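Local coordinates for protein gamma-glutamyltranspeptidase (PDB 6J3A) that probably acts as a gamma-glutamyltranspeptidase-like enzyme of the N-terminal nucleophile (Ntn) hydrolase clan, related to the LmbA proteins, at residues G149-T154 / G441-N446; K193-E198 / E210-V215; E223-Q228 / A248-W253; A229-M234 / V448-G453; L305-K310 / R574-T579. All coordinates share one frame; numbering follows the deposited sequence.

In the fold
Contacts 2, 3 and 4 cluster on one side of the chain's centre, contact 1 lies about 15 Å from contact 4, centre to centre, and contact 5 lies apart, its centre about 50 Å from that of contact 2. Contacts 2 and 3 follow each other along helices 186-200, 205-217, 220-229 and 247-252, and both are nested within the loop that contact 1 closes. Contact 4, centred about 12 Å from contact 3, ties the exit of helix 220-229 to residues 448-453, which lie just beyond the turn used by contact 1; Arg227 and Glu451 join contacts 3 and 4. Thus neighbouring helices pack locally, whereas contacts 1, 4 and 5 each bring together segments over 200 residues apart.

Contact 1. Residues G149-T154 / G441-N446; sequences GVTVET and GWLQSN
The methyl group of Thr151, on helix 146-154, illustrates how one carbon can serve two neighbours: it lies over a face of the Gln444 side-chain amide and also touches Leu443. Its CG2 is 3.7 Å from Gln444 CD and 3.8 Å from Leu443 CD1. The first torsion of Thr151 (chi1 -62°) divides the two branches, sending CG2 opposite the backbone N and across to the loop, while OG1 stays beside that N and bonds to Asn147 O one turn back in the helix. Gln444 is folded rather than stretched: CG sits between the backbone N and the carbonyl carbon, and a sharp bend at chi2 (-97°) turns the flat of the amide to the methyl. The loop partners belong to a type I beta turn running from Trp442 to Ser445, so Leu443 and Gln444 are its two central residues, both directed at the helix. On the turn's own side, Gln444 OE1 stands 3.8 Å above the Trp442 ring, toward its rim, and NE2 donates to His53 O. With an alanine at Gln444, the Thr151 methyl would probably lose its flat neighbour and His53 O its amide donor. Next along the helix, Val152 meets Leu443 at about a right angle; its CG2 lies 3.7 Å from Leu443 CD1 and 3.9 Å from Leu443 CD2, touching both branches of the leucine fork. Tyr170 of helix 164-170 touches both of these aliphatic side chains.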
# COMPACT_ATOMS: atom_id res chain seq x y z
N GLY A 149 -6.11 20.61 -7.60
CA GLY A 149 -7.04 21.49 -8.28
C GLY A 149 -7.82 22.36 -7.32
O GLY A 149 -8.04 23.54 -7.59
N VAL A 150 -8.23 21.77 -6.20
CA VAL A 150 -8.95 22.53 -5.18
C VAL A 150 -8.08 23.68 -4.67
O VAL A 150 -8.60 24.76 -4.40
CB VAL A 150 -9.44 21.64 -4.01
CG1 VAL A 150 -9.95 22.47 -2.83
CG2 VAL A 150 -10.55 20.71 -4.48
N THR A 151 -6.76 23.44 -4.58
CA THR A 151 -5.80 24.48 -4.18
C THR A 151 -5.72 25.58 -5.23
O THR A 151 -5.85 26.75 -4.91
CB THR A 151 -4.37 23.93 -3.95
OG1 THR A 151 -4.36 22.99 -2.88
CG2 THR A 151 -3.40 25.05 -3.58
N VAL A 152 -5.48 25.19 -6.47
CA VAL A 152 -5.49 26.14 -7.59
C VAL A 152 -6.77 26.99 -7.58
O VAL A 152 -6.69 28.21 -7.65
CB VAL A 152 -5.31 25.42 -8.95
CG1 VAL A 152 -5.56 26.37 -10.11
CG2 VAL A 152 -3.91 24.84 -9.06
N GLU A 153 -7.94 26.35 -7.45
CA GLU A 153 -9.22 27.09 -7.41
C GLU A 153 -9.28 28.16 -6.31
O GLU A 153 -9.93 29.18 -6.48
CB GLU A 153 -10.43 26.15 -7.29
CG GLU A 153 -10.76 25.30 -8.53
CD GLU A 153 -11.24 26.08 -9.74
OE1 GLU A 153 -11.48 27.30 -9.63
OE2 GLU A 153 -11.37 25.47 -10.82
N THR A 154 -8.59 27.94 -5.19
CA THR A 154 -8.51 28.92 -4.09
C THR A 154 -7.84 30.25 -4.46
O THR A 154 -8.13 31.29 -3.86
CB THR A 154 -7.73 28.39 -2.85
OG1 THR A 154 -6.35 28.16 -3.19
CG2 THR A 154 -8.34 27.14 -2.30
N GLY A 441 7.95 26.39 -1.96
CA GLY A 441 7.90 26.55 -3.41
C GLY A 441 6.61 25.98 -3.97
O GLY A 441 6.57 25.56 -5.12
N TRP A 442 5.56 25.99 -3.15
CA TRP A 442 4.25 25.52 -3.56
C TRP A 442 3.55 26.53 -4.45
O TRP A 442 3.92 27.71 -4.48
CB TRP A 442 3.37 25.13 -2.36
CG TRP A 442 3.26 26.11 -1.24
CD1 TRP A 442 2.72 27.36 -1.28
CD2 TRP A 442 3.67 25.90 0.12
NE1 TRP A 442 2.78 27.94 -0.04
CE2 TRP A 442 3.36 27.07 0.83
CE3 TRP A 442 4.27 24.82 0.79
CZ2 TRP A 442 3.64 27.21 2.20
CZ3 TRP A 442 4.55 24.96 2.15
CH2 TRP A 442 4.23 26.14 2.84
N LEU A 443 2.53 26.06 -5.17
CA LEU A 443 1.93 26.83 -6.26
C LEU A 443 1.10 28.04 -5.85
O LEU A 443 0.94 28.95 -6.66
CB LEU A 443 1.06 25.93 -7.16
CG LEU A 443 -0.22 25.28 -6.60
CD1 LEU A 443 -1.47 26.16 -6.67
CD2 LEU A 443 -0.50 23.98 -7.35
N GLN A 444 0.60 28.06 -4.62
CA GLN A 444 -0.47 28.99 -4.21
C GLN A 444 0.04 30.25 -3.52
O GLN A 444 -0.77 31.05 -3.04
CB GLN A 444 -1.49 28.29 -3.29
CG GLN A 444 -0.97 27.90 -1.90
CD GLN A 444 -0.52 26.45 -1.77
OE1 GLN A 444 -0.73 25.83 -0.73
NE2 GLN A 444 0.13 25.91 -2.81
N SER A 445 1.37 30.40 -3.46
CA SER A 445 2.00 31.49 -2.68
C SER A 445 3.11 32.30 -3.38
O SER A 445 3.61 33.26 -2.80
CB SER A 445 2.50 30.92 -1.35
OG SER A 445 1.42 30.37 -0.60
N ASN A 446 3.49 31.94 -4.60
CA ASN A 446 4.28 32.82 -5.46
C ASN A 446 3.94 32.59 -6.93
O ASN A 446 3.57 31.48 -7.32
CB ASN A 446 5.79 32.64 -5.25
CG ASN A 446 6.39 33.67 -4.31
OD1 ASN A 446 6.35 34.87 -4.57
ND2 ASN A 446 6.99 33.21 -3.22

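Contact 2. Residues K193-E198 / E210-V215; sequences KRLLAE and EAAREV
Leu195 holds CG opposite its backbone N (chi1 -165°), which carries the fork toward helix 205-217; CD1 continues the chain, and the other branch, CD2, meets the methyl of Ala212, 3.6 Å from Ala212 CB. One turn later Glu198 takes another course: with chi1 at 69° its CG lies between the backbone N and the carbonyl carbon, and the extended chain brings OE1 to 3.6 Å from Val215 CG2. Here the carboxylate rests against a valine methyl without a polar mate across the interface, while its other oxygen, OE2, makes a long salt bridge to Arg194 NE (3.6 Å). Val215 also serves Leu195 more loosely, its CG1 standing 4.5 Å from Leu195 CG. The touching residues are thus spaced three apart on each helix, two against two, and the small Ala212 gives the leucine end room to come close. Leu127 and Phe220, from helices 127-140 and 220-229, help enclose the apolar side. The axes of the two short segments approach to 9.8 Å and cross at 130°, an oblique, mainly antiparallel course. Helices 186-200 and 205-217 are consecutive in the chain, and the arrangement is that of a helical hairpin, closed by aliphatic packing on its inner side.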
# COMPACT_ATOMS: atom_id res chain seq x y z
N LYS A 193 15.44 18.78 -18.27
CA LYS A 193 16.07 18.29 -19.48
C LYS A 193 17.25 19.16 -19.88
O LYS A 193 18.33 18.65 -20.20
CB LYS A 193 15.07 18.21 -20.63
CG LYS A 193 14.17 16.99 -20.56
CD LYS A 193 13.49 16.81 -21.90
CE LYS A 193 12.37 15.79 -21.87
NZ LYS A 193 11.53 16.00 -23.07
N ARG A 194 17.04 20.47 -19.86
CA ARG A 194 18.11 21.41 -20.19
C ARG A 194 19.26 21.26 -19.19
O ARG A 194 20.42 21.12 -19.58
CB ARG A 194 17.59 22.85 -20.20
CG ARG A 194 18.63 23.82 -20.74
CD ARG A 194 18.14 25.25 -20.79
NE ARG A 194 19.26 26.19 -20.94
CZ ARG A 194 19.15 27.51 -21.01
NH1 ARG A 194 17.95 28.09 -20.94
NH2 ARG A 194 20.24 28.26 -21.14
N LEU A 195 18.91 21.29 -17.91
CA LEU A 195 19.85 21.05 -16.81
C LEU A 195 20.74 19.86 -17.14
O LEU A 195 21.96 19.99 -17.19
CB LEU A 195 19.10 20.81 -15.50
CG LEU A 195 19.89 20.88 -14.19
CD1 LEU A 195 18.94 20.97 -13.01
CD2 LEU A 195 20.79 19.68 -13.99
N LEU A 196 20.10 18.72 -17.40
CA LEU A 196 20.80 17.49 -17.74
C LEU A 196 21.65 17.60 -19.00
O LEU A 196 22.77 17.12 -19.03
CB LEU A 196 19.81 16.35 -17.92
CG LEU A 196 19.09 15.85 -16.68
CD1 LEU A 196 17.99 14.89 -17.13
CD2 LEU A 196 20.05 15.16 -15.72
N ALA A 197 21.09 18.22 -20.04
CA ALA A 197 21.82 18.38 -21.30
C ALA A 197 23.15 19.09 -21.08
O ALA A 197 24.21 18.60 -21.49
CB ALA A 197 20.98 19.13 -22.32
N GLU A 198 23.10 20.23 -20.38
CA GLU A 198 24.30 21.05 -20.19
C GLU A 198 25.21 20.66 -19.03
O GLU A 198 26.17 21.36 -18.76
CB GLU A 198 23.95 22.54 -20.13
CG GLU A 198 23.18 23.02 -18.91
CD GLU A 198 23.23 24.53 -18.78
OE1 GLU A 198 24.31 25.07 -18.39
OE2 GLU A 198 22.21 25.19 -19.08
N GLU A 210 28.01 18.32 -9.49
CA GLU A 210 28.66 19.58 -9.12
C GLU A 210 28.40 20.68 -10.16
O GLU A 210 28.15 21.84 -9.79
CB GLU A 210 30.16 19.37 -8.92
CG GLU A 210 30.86 20.48 -8.14
CD GLU A 210 30.40 20.58 -6.70
OE1 GLU A 210 30.30 19.53 -6.02
OE2 GLU A 210 30.15 21.71 -6.24
N ALA A 211 28.46 20.33 -11.44
CA ALA A 211 28.09 21.26 -12.53
C ALA A 211 26.63 21.67 -12.46
O ALA A 211 26.30 22.84 -12.70
CB ALA A 211 28.38 20.64 -13.89
N ALA A 212 25.76 20.72 -12.14
CA ALA A 212 24.33 20.99 -11.90
C ALA A 212 24.08 21.94 -10.73
O ALA A 212 23.15 22.75 -10.76
CB ALA A 212 23.58 19.70 -11.69
N ARG A 213 24.90 21.82 -9.68
CA ARG A 213 24.81 22.74 -8.55
C ARG A 213 25.06 24.17 -9.00
O ARG A 213 24.38 25.09 -8.55
CB ARG A 213 25.81 22.36 -7.46
CG ARG A 213 25.59 20.99 -6.84
CD ARG A 213 26.66 20.71 -5.82
NE ARG A 213 26.47 21.53 -4.62
CZ ARG A 213 27.39 21.72 -3.67
NH1 ARG A 213 28.60 21.17 -3.76
NH2 ARG A 213 27.09 22.49 -2.63
N GLU A 214 26.02 24.34 -9.90
CA GLU A 214 26.37 25.65 -10.45
C GLU A 214 25.36 26.20 -11.45
O GLU A 214 25.21 27.42 -11.57
CB GLU A 214 27.76 25.60 -11.08
CG GLU A 214 28.87 25.35 -10.07
CD GLU A 214 28.95 26.40 -8.97
OE1 GLU A 214 29.32 26.03 -7.83
OE2 GLU A 214 28.64 27.59 -9.23
N VAL A 215 24.68 25.32 -12.18
CA VAL A 215 23.58 25.73 -13.05
C VAL A 215 22.42 26.31 -12.24
O VAL A 215 21.84 27.33 -12.62
CB VAL A 215 23.11 24.56 -13.94
CG1 VAL A 215 21.82 24.90 -14.68
CG2 VAL A 215 24.20 24.21 -14.94

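Contact 3. Residues E223-Q228 / A248-W253; sequences EALVRQ and ADLAGW
Leu250 supplies the larger part of this interface, reaching from helix 247-252 to two consecutive residues, Leu225 and Val226, of helix 220-229. A single branch does the work: Leu250 CD1 lies 3.8 Å from Val226 CG2 and 4.3 Å from Leu225 CD1. Its first torsion (chi1 -59°) sets CG beside the backbone N and opposite the carbonyl carbon, from where CD1 projects to the neighbouring helix. Val226 presents one branch in return; with CG1 turned opposite its backbone N, the remaining methyl, CG2, is left to meet the leucine, and the two side chains run alongside one another, pointing opposite ways. Leu225 comes less close and also packs on Val449 and Leu456. The contact is therefore entirely aliphatic, and modest, burying 107 Å² over both sides, with the backbones well apart: the nearest CA atoms, of Val226 and Leu250, are 8.6 Å from each other. In the first turn of the shorter helix, Asp249 accepts from Thr246 N and from Ala83 N. Along the chain the two helices are separated by the short strands 233-234 and 240-241, so the motif is a plain helix-helix packing that folds the excursion between them back on itself.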
# COMPACT_ATOMS: atom_id res chain seq x y z
N GLU A 223 19.47 32.97 -12.84
CA GLU A 223 19.08 34.15 -13.61
C GLU A 223 17.57 34.39 -13.56
O GLU A 223 17.12 35.49 -13.23
CB GLU A 223 19.55 34.03 -15.06
CG GLU A 223 21.04 34.30 -15.21
CD GLU A 223 21.64 33.86 -16.54
OE1 GLU A 223 20.89 33.39 -17.44
OE2 GLU A 223 22.87 33.97 -16.68
N ALA A 224 16.81 33.34 -13.85
CA ALA A 224 15.35 33.41 -13.86
C ALA A 224 14.72 33.66 -12.48
O ALA A 224 13.73 34.39 -12.36
CB ALA A 224 14.79 32.13 -14.46
N LEU A 225 15.30 33.04 -11.47
CA LEU A 225 14.81 33.16 -10.10
C LEU A 225 14.97 34.59 -9.60
O LEU A 225 14.04 35.15 -9.01
CB LEU A 225 15.59 32.22 -9.19
CG LEU A 225 15.29 30.73 -9.33
CD1 LEU A 225 16.40 29.92 -8.70
CD2 LEU A 225 13.96 30.36 -8.69
N VAL A 226 16.15 35.16 -9.85
CA VAL A 226 16.45 36.55 -9.48
C VAL A 226 15.54 37.49 -10.27
O VAL A 226 14.86 38.34 -9.70
CB VAL A 226 17.94 36.90 -9.73
CG1 VAL A 226 18.22 38.37 -9.43
CG2 VAL A 226 18.83 36.05 -8.84
N ARG A 227 15.51 37.30 -11.59
CA ARG A 227 14.63 38.07 -12.47
C ARG A 227 13.17 38.09 -11.97
O ARG A 227 12.54 39.13 -11.98
CB ARG A 227 14.72 37.53 -13.91
CG ARG A 227 14.14 38.44 -14.98
CD ARG A 227 14.21 37.82 -16.38
NE ARG A 227 15.59 37.45 -16.76
CZ ARG A 227 16.03 36.23 -17.10
NH1 ARG A 227 15.22 35.17 -17.17
NH2 ARG A 227 17.31 36.06 -17.41
N GLN A 228 12.66 36.95 -11.50
CA GLN A 228 11.29 36.87 -10.96
C GLN A 228 11.16 37.59 -9.63
O GLN A 228 10.11 38.17 -9.33
CB GLN A 228 10.87 35.42 -10.72
CG GLN A 228 9.53 34.96 -11.27
CD GLN A 228 8.42 35.98 -11.35
OE1 GLN A 228 7.92 36.47 -10.34
NE2 GLN A 228 7.97 36.24 -12.55
N ALA A 248 24.18 37.24 -6.28
CA ALA A 248 25.19 36.85 -5.28
C ALA A 248 24.66 36.07 -4.07
O ALA A 248 25.41 35.26 -3.51
CB ALA A 248 25.94 38.08 -4.78
N ASP A 249 23.42 36.32 -3.63
CA ASP A 249 22.81 35.50 -2.56
C ASP A 249 22.81 34.03 -2.98
O ASP A 249 23.16 33.15 -2.19
CB ASP A 249 21.35 35.89 -2.28
CG ASP A 249 21.20 37.24 -1.60
OD1 ASP A 249 21.78 37.45 -0.53
OD2 ASP A 249 20.46 38.09 -2.13
N LEU A 250 22.39 33.79 -4.22
CA LEU A 250 22.35 32.44 -4.79
C LEU A 250 23.74 31.88 -4.99
O LEU A 250 23.99 30.77 -4.57
CB LEU A 250 21.61 32.41 -6.13
CG LEU A 250 20.15 32.87 -6.09
CD1 LEU A 250 19.53 32.60 -7.45
CD2 LEU A 250 19.33 32.20 -5.00
N ALA A 251 24.62 32.67 -5.59
CA ALA A 251 26.00 32.24 -5.88
C ALA A 251 26.79 31.81 -4.62
O ALA A 251 27.61 30.89 -4.67
CB ALA A 251 26.74 33.34 -6.64
N GLY A 252 26.52 32.46 -3.50
CA GLY A 252 27.23 32.20 -2.24
C GLY A 252 26.75 31.04 -1.38
O GLY A 252 27.50 30.55 -0.54
N TRP A 253 25.50 30.61 -1.57
CA TRP A 253 24.87 29.66 -0.65
C TRP A 253 25.00 28.21 -1.11
O TRP A 253 24.75 27.89 -2.26
CB TRP A 253 23.39 29.99 -0.40
CG TRP A 253 22.78 29.13 0.68
CD1 TRP A 253 22.72 29.40 2.01
CD2 TRP A 253 22.20 27.83 0.51
NE1 TRP A 253 22.13 28.36 2.69
CE2 TRP A 253 21.80 27.38 1.79
CE3 TRP A 253 21.97 27.01 -0.60
CZ2 TRP A 253 21.18 26.15 1.98
CZ3 TRP A 253 21.36 25.79 -0.41
CH2 TRP A 253 20.97 25.36 0.88

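Contact 4. Residues A229-M234 / V448-G453; sequences ARRPTM and VVPELG
The guanidinium end of Arg231 meets the ring of Pro450, and this is the close part of an otherwise slight surface contact. Arg231 NH2 lies 3.5 Å from Pro450 CD and 3.7 Å from Pro450 CG, an oblique approach of a charged group to the CD and CG methylenes of the proline. The arginine gets there by a bend at chi3 (-87°), following a first torsion that keeps CG beside its backbone N. At its base, the residue is also engaged through its carbonyl: Thr233 OG1 donates to Arg231 O at 2.6 Å, from a position tilted 34° out of the carbonyl plane. The looser side is electrostatic. Glu451 OE1 faces the edge of the guanidinium, near its plane, but stays 4.0 Å from Arg231 NH2, too far for a salt bridge; the firm ionic partner of Glu451 is instead Arg227, which binds its OE2. Attraction between Arg231 and Glu451 is thus likely to be weak, and since Arg231 also touches a crystal neighbour, its pose may owe something to the lattice. Only 69 Å² is buried in all. Beyond Pro450 the backbone is tied to itself, Val449 O accepting from both Leu452 N and Gly453 N, and Gly453 adopting a positive phi. These bonds shape the turn between strands 448-449 and 454-455, so that Arg231 rests against the tip of a short, weakly bonded beta hairpin.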
# COMPACT_ATOMS: atom_id res chain seq x y z
N ALA A 229 12.19 37.47 -8.80
CA ALA A 229 12.17 38.02 -7.45
C ALA A 229 12.08 39.54 -7.50
O ALA A 229 11.35 40.14 -6.71
CB ALA A 229 13.40 37.60 -6.69
N ARG A 230 12.80 40.12 -8.45
CA ARG A 230 12.83 41.57 -8.66
C ARG A 230 11.63 42.18 -9.43
O ARG A 230 11.58 43.40 -9.61
CB ARG A 230 14.15 41.93 -9.34
CG ARG A 230 15.36 41.71 -8.44
CD ARG A 230 16.62 42.39 -8.97
NE ARG A 230 16.54 43.87 -8.94
CZ ARG A 230 16.28 44.68 -9.98
NH1 ARG A 230 16.23 45.99 -9.79
NH2 ARG A 230 16.07 44.21 -11.22
N ARG A 231 10.68 41.35 -9.88
CA ARG A 231 9.44 41.82 -10.51
C ARG A 231 8.36 42.13 -9.45
O ARG A 231 8.05 41.25 -8.65
CB ARG A 231 8.91 40.78 -11.51
CG ARG A 231 9.59 40.83 -12.88
CD ARG A 231 8.80 40.11 -13.97
NE ARG A 231 9.13 38.69 -14.01
CZ ARG A 231 9.85 38.06 -14.95
NH1 ARG A 231 10.36 38.71 -16.00
NH2 ARG A 231 10.07 36.74 -14.84
N PRO A 232 7.81 43.37 -9.44
CA PRO A 232 6.73 43.72 -8.50
C PRO A 232 5.58 42.72 -8.53
O PRO A 232 4.97 42.49 -9.57
CB PRO A 232 6.28 45.11 -8.98
CG PRO A 232 7.52 45.70 -9.56
CD PRO A 232 8.31 44.56 -10.15
N THR A 233 5.32 42.12 -7.38
CA THR A 233 4.38 41.02 -7.26
C THR A 233 3.42 41.30 -6.12
O THR A 233 3.83 41.64 -5.02
CB THR A 233 5.14 39.72 -6.98
OG1 THR A 233 6.15 39.53 -7.98
CG2 THR A 233 4.22 38.52 -6.98
N MET A 234 2.13 41.15 -6.40
CA MET A 234 1.11 41.27 -5.38
C MET A 234 1.35 40.21 -4.30
O MET A 234 1.78 39.09 -4.60
CB MET A 234 -0.26 41.05 -6.00
CG MET A 234 -1.45 41.05 -5.05
SD MET A 234 -1.67 42.64 -4.27
CE MET A 234 -2.36 43.61 -5.61
N VAL A 448 4.62 31.63 -10.65
CA VAL A 448 5.57 30.80 -11.36
C VAL A 448 6.66 31.63 -12.03
O VAL A 448 6.38 32.62 -12.70
CB VAL A 448 4.86 29.92 -12.42
CG1 VAL A 448 5.85 29.29 -13.40
CG2 VAL A 448 4.05 28.83 -11.72
N VAL A 449 7.90 31.20 -11.84
CA VAL A 449 9.02 31.70 -12.61
C VAL A 449 8.86 31.16 -14.04
O VAL A 449 9.10 29.98 -14.29
CB VAL A 449 10.38 31.25 -12.02
CG1 VAL A 449 11.54 31.86 -12.81
CG2 VAL A 449 10.49 31.60 -10.54
N PRO A 450 8.44 32.04 -14.99
CA PRO A 450 7.89 31.55 -16.26
C PRO A 450 8.82 30.61 -17.04
O PRO A 450 8.34 29.60 -17.56
CB PRO A 450 7.57 32.83 -17.05
CG PRO A 450 8.34 33.92 -16.40
CD PRO A 450 8.64 33.50 -14.99
N GLU A 451 10.12 30.90 -17.07
CA GLU A 451 11.06 30.06 -17.84
C GLU A 451 11.48 28.77 -17.12
O GLU A 451 12.16 27.92 -17.72
CB GLU A 451 12.29 30.85 -18.35
CG GLU A 451 13.05 31.71 -17.36
CD GLU A 451 12.52 33.14 -17.27
OE1 GLU A 451 11.56 33.36 -16.50
OE2 GLU A 451 13.06 34.04 -17.95
N LEU A 452 11.04 28.60 -15.87
CA LEU A 452 11.33 27.39 -15.09
C LEU A 452 10.14 26.46 -14.83
O LEU A 452 10.30 25.23 -14.82
CB LEU A 452 11.97 27.77 -13.76
CG LEU A 452 13.26 28.58 -13.87
CD1 LEU A 452 13.77 28.80 -12.45
CD2 LEU A 452 14.33 27.94 -14.76
N GLY A 453 8.97 27.04 -14.60
CA GLY A 453 7.76 26.26 -14.39
C GLY A 453 7.34 26.13 -12.94
O GLY A 453 6.33 25.51 -12.66

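Contact 5. Residues L305-K310 / R574-T579; sequences LVEGCK and RGHEVT
The imidazole of His576 has Val306 at its edge, near the ring plane, while Glu307 and Lys310 approach it obliquely. Val306 CG1 lies 3.6 Å from His576 CE1, and Glu307 OE1 is 3.5 Å from the same carbon, its carboxylate plane turned 82° against the ring. A third flat group, the His303 ring, meets the imidazole nearly at right angles, and its ND1 is hydrogen-bonded to His576 NE2. The other ring nitrogen is held through water: His576 ND1 is 2.6 Å from a water molecule that accepts from Lys310 NZ at 2.9 Å. Bends at chi2 and chi3 steer the lysine toward the imidazole and beside Glu307, where NZ makes a salt bridge with Glu307 OE1 at 2.7 Å, the oxygen accepting through its syn lone pair. Glu307 is itself bent at chi2 (-48°), which lets OE1 serve the lysine while OE2 accepts from Ser349 N. If Glu307 were an alanine, the buried Lys310 ammonium would probably be left without this counter-charge, and Ser349 N without its acceptor. Both ring nitrogens being bonded, the imidazole is likely to be fixed in rotation. Ahead of it, Gly575 is the C-prime residue of the Schellman motif that ends helix 565-573. His576 then leads into strand 577-581, so the site belongs to a helix-to-sheet junction, with helix 299-319 packed on the small mixed sheet through Val306, Trp538 and Val557.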
# COMPACT_ATOMS: atom_id res chain seq x y z
N LEU A 305 0.78 14.94 27.88
CA LEU A 305 1.48 15.28 26.65
C LEU A 305 1.11 16.64 26.07
O LEU A 305 1.96 17.29 25.46
CB LEU A 305 1.25 14.20 25.59
CG LEU A 305 1.80 12.80 25.90
CD1 LEU A 305 1.68 11.88 24.70
CD2 LEU A 305 3.24 12.83 26.39
N VAL A 306 -0.15 17.05 26.24
CA VAL A 306 -0.62 18.35 25.72
C VAL A 306 0.05 19.50 26.49
O VAL A 306 0.68 20.39 25.91
CB VAL A 306 -2.17 18.44 25.77
CG1 VAL A 306 -2.69 19.85 25.49
CG2 VAL A 306 -2.79 17.46 24.78
N GLU A 307 -0.07 19.44 27.81
CA GLU A 307 0.55 20.44 28.67
C GLU A 307 2.07 20.49 28.47
O GLU A 307 2.66 21.57 28.38
CB GLU A 307 0.18 20.19 30.14
CG GLU A 307 -1.31 20.33 30.43
CD GLU A 307 -1.87 21.60 29.84
OE1 GLU A 307 -2.53 21.51 28.78
OE2 GLU A 307 -1.61 22.68 30.41
N GLY A 308 2.70 19.32 28.38
CA GLY A 308 4.13 19.24 28.11
C GLY A 308 4.50 19.87 26.77
O GLY A 308 5.48 20.60 26.68
N CYS A 309 3.70 19.58 25.75
CA CYS A 309 3.86 20.19 24.43
C CYS A 309 3.76 21.73 24.45
O CYS A 309 4.59 22.41 23.84
CB CYS A 309 2.84 19.62 23.46
SG CYS A 309 2.89 20.41 21.84
N LYS A 310 2.76 22.25 25.17
CA LYS A 310 2.62 23.71 25.35
C LYS A 310 3.89 24.34 25.92
O LYS A 310 4.38 25.33 25.40
CB LYS A 310 1.40 24.04 26.25
CG LYS A 310 0.10 24.23 25.45
CD LYS A 310 -1.05 23.34 25.90
CE LYS A 310 -2.11 24.08 26.66
NZ LYS A 310 -3.32 23.23 26.80
N ARG A 574 -11.07 19.28 32.44
CA ARG A 574 -9.78 19.85 32.85
C ARG A 574 -9.44 21.18 32.16
O ARG A 574 -8.28 21.61 32.18
CB ARG A 574 -8.69 18.80 32.61
CG ARG A 574 -8.93 17.52 33.39
CD ARG A 574 -8.05 16.36 32.95
NE ARG A 574 -6.89 16.21 33.83
CZ ARG A 574 -6.31 15.06 34.17
NH1 ARG A 574 -6.76 13.89 33.72
NH2 ARG A 574 -5.27 15.08 35.00
N GLY A 575 -10.44 21.82 31.57
CA GLY A 575 -10.33 23.19 31.07
C GLY A 575 -9.78 23.36 29.67
O GLY A 575 -9.46 24.48 29.26
N HIS A 576 -9.65 22.26 28.93
CA HIS A 576 -9.26 22.33 27.53
C HIS A 576 -10.42 22.85 26.69
O HIS A 576 -11.57 22.53 26.96
CB HIS A 576 -8.88 20.95 27.00
CG HIS A 576 -7.63 20.39 27.61
ND1 HIS A 576 -6.38 20.60 27.06
CD2 HIS A 576 -7.44 19.63 28.71
CE1 HIS A 576 -5.48 20.00 27.81
NE2 HIS A 576 -6.09 19.40 28.82
N GLU A 577 -10.09 23.68 25.70
CA GLU A 577 -11.04 24.03 24.64
C GLU A 577 -10.88 23.04 23.48
O GLU A 577 -10.03 23.20 22.60
CB GLU A 577 -10.83 25.49 24.20
CG GLU A 577 -11.08 26.52 25.31
CD GLU A 577 -12.50 26.49 25.88
OE1 GLU A 577 -12.65 26.76 27.10
OE2 GLU A 577 -13.46 26.21 25.12
N VAL A 578 -11.71 22.00 23.51
CA VAL A 578 -11.58 20.85 22.63
C VAL A 578 -12.42 20.99 21.36
O VAL A 578 -13.65 21.08 21.42
CB VAL A 578 -12.02 19.56 23.35
CG1 VAL A 578 -11.97 18.35 22.42
CG2 VAL A 578 -11.15 19.31 24.57
N THR A 579 -11.74 20.97 20.22
CA THR A 579 -12.40 20.86 18.92
C THR A 579 -12.30 19.39 18.46
O THR A 579 -11.21 18.81 18.43
CB THR A 579 -11.77 21.80 17.87
OG1 THR A 579 -11.62 23.12 18.42
CG2 THR A 579 -12.64 21.91 16.65
O HOH W 1 -5.85 22.62 25.53